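Local coordinates for competence damage-inducible protein A (Enterobacter cloacae subsp. cloacae, PDB 5VU3) that is of unknown function but belongs to the CinA (competence-damaged protein) family, whose relatives include nicotinamide-nucleotide amidases, at residues A28-T33 against Q103-I108. Sequence-based numbering, arbitrary orientation.
Sequences AGLRLT and QADVSI
The carbonyl oxygen of Arg-31 takes two backbone N-H groups from the 103-108 segment. Val-106 N donates to Arg-31 O from 3.0 Å, almost in line with the carbonyl bond. Asp-105 N reaches the same Arg-31 O at 2.9 Å, tilted out of the carbonyl plane. Asp-105 then returns the grip through its side chain. With CG anti to its own carbonyl carbon (chi1 -53°), the carboxylate of Asp-105 swings over to Arg-31 N, which donates to the anti lone pair of Asp-105 OD2 at 2.8 Å. A water bridges that same OD2 to Gly-29 O, and the CB of Asp-105 rests against CD2 of Leu-30. The guanidinium of Arg-31 goes elsewhere: bent at chi3 (-68°), the chain brings NH2 to Gln-103 O at 2.6 Å in a nearly straight bond lying in the guanidinium plane; NE adds a weak one. Guanidinium and Gln-103 amide run side by side, nearly coplanar, and a second water links NH2 to OE1. Gly-29 and Gln-103 each end a helix, 14-28 and 88-101, in a Schellman motif, and the two segments converge from there into neighbouring parallel strands of the mixed sheet, 32-37 and 106-112, with helices packed on both faces. The Val-106 N bond to Arg-31 O opens the parallel ladder, which continues as Thr-33 N donates to Val-106 O and Ile-108 N to Thr-33 O. On one face Leu-32 CD1 packs 3.7 Å from Val-106 CG1 and also touches Ile-108, against Leu-164 of helix 149-167. On the other, Thr-33 CG2 nestles between the CB atoms of Ala-104 and Ser-107, 3.6 Å from each, next to Ile-98; the hydroxyls of Thr-33 and Ser-107 hydrogen-bond to Val-59 O and Ala-95 O respectively.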
# COMPACT_ATOMS: atom_id res chain seq x y z
N ALA A 28 5.00 23.60 -1.62
CA ALA A 28 3.65 24.14 -1.54
C ALA A 28 2.96 23.87 -0.21
O ALA A 28 1.84 24.33 -0.00
CB ALA A 28 2.80 23.59 -2.69
N GLY A 29 3.60 23.12 0.69
CA GLY A 29 2.97 22.77 1.95
C GLY A 29 1.81 21.80 1.82
O GLY A 29 0.86 21.89 2.61
N LEU A 30 1.87 20.89 0.86
CA LEU A 30 0.76 20.01 0.54
C LEU A 30 1.05 18.58 0.96
O LEU A 30 2.20 18.12 0.88
CB LEU A 30 0.46 20.04 -0.97
CG LEU A 30 0.07 21.39 -1.58
CD1 LEU A 30 -0.07 21.25 -3.09
CD2 LEU A 30 -1.22 21.89 -0.96
N ARG A 31 0.01 17.88 1.39
CA ARG A 31 0.10 16.47 1.75
C ARG A 31 -0.64 15.63 0.71
O ARG A 31 -1.68 16.05 0.19
CB ARG A 31 -0.47 16.24 3.15
CG ARG A 31 -0.07 17.35 4.12
CD ARG A 31 -0.23 16.94 5.57
NE ARG A 31 -1.62 16.77 5.96
CZ ARG A 31 -2.08 16.98 7.19
NH1 ARG A 31 -1.27 17.39 8.15
NH2 ARG A 31 -3.37 16.79 7.46
N LEU A 32 -0.09 14.45 0.43
CA LEU A 32 -0.58 13.54 -0.60
C LEU A 32 -1.07 12.24 0.02
O LEU A 32 -0.50 11.76 1.00
CB LEU A 32 0.52 13.22 -1.62
CG LEU A 32 0.24 12.14 -2.67
CD1 LEU A 32 -0.78 12.65 -3.67
CD2 LEU A 32 1.52 11.72 -3.37
N THR A 33 -2.12 11.67 -0.57
CA THR A 33 -2.62 10.36 -0.17
C THR A 33 -3.06 9.61 -1.42
O THR A 33 -3.27 10.21 -2.48
CB THR A 33 -3.78 10.48 0.83
OG1 THR A 33 -4.18 9.18 1.31
CG2 THR A 33 -5.00 11.14 0.19
N GLN A 103 -7.04 13.45 5.54
CA GLN A 103 -6.89 14.88 5.79
C GLN A 103 -5.74 15.44 4.95
O GLN A 103 -4.89 16.20 5.43
CB GLN A 103 -6.70 15.18 7.28
CG GLN A 103 -7.88 14.69 8.11
CD GLN A 103 -7.89 15.23 9.53
OE1 GLN A 103 -6.92 15.83 10.00
NE2 GLN A 103 -9.01 15.03 10.22
N ALA A 104 -5.72 15.04 3.69
CA ALA A 104 -4.67 15.42 2.75
C ALA A 104 -5.16 16.53 1.83
O ALA A 104 -6.35 16.85 1.78
CB ALA A 104 -4.22 14.20 1.94
N ASP A 105 -4.22 17.14 1.11
CA ASP A 105 -4.56 18.16 0.14
C ASP A 105 -4.73 17.59 -1.26
O ASP A 105 -5.52 18.12 -2.06
CB ASP A 105 -3.48 19.25 0.13
CG ASP A 105 -3.21 19.81 1.52
OD1 ASP A 105 -4.07 20.55 2.05
OD2 ASP A 105 -2.14 19.50 2.09
N VAL A 106 -4.00 16.53 -1.57
CA VAL A 106 -3.95 15.95 -2.90
C VAL A 106 -4.14 14.44 -2.77
O VAL A 106 -3.63 13.83 -1.83
CB VAL A 106 -2.62 16.27 -3.61
CG1 VAL A 106 -2.57 15.65 -4.99
CG2 VAL A 106 -2.39 17.78 -3.68
N SER A 107 -4.88 13.85 -3.70
CA SER A 107 -5.06 12.41 -3.70
C SER A 107 -4.98 11.88 -5.12
O SER A 107 -5.29 12.59 -6.09
CB SER A 107 -6.39 12.00 -3.06
OG SER A 107 -7.49 12.42 -3.86
N ILE A 108 -4.52 10.63 -5.24
CA ILE A 108 -4.56 9.86 -6.47
C ILE A 108 -5.39 8.62 -6.21
O ILE A 108 -5.18 7.92 -5.21
CB ILE A 108 -3.15 9.44 -6.93
CG1 ILE A 108 -2.22 10.65 -7.09
CG2 ILE A 108 -3.24 8.59 -8.19
CD1 ILE A 108 -0.81 10.26 -7.52
O HOH W 1 -1.30 20.93 4.02
O HOH W 2 -4.38 15.70 9.93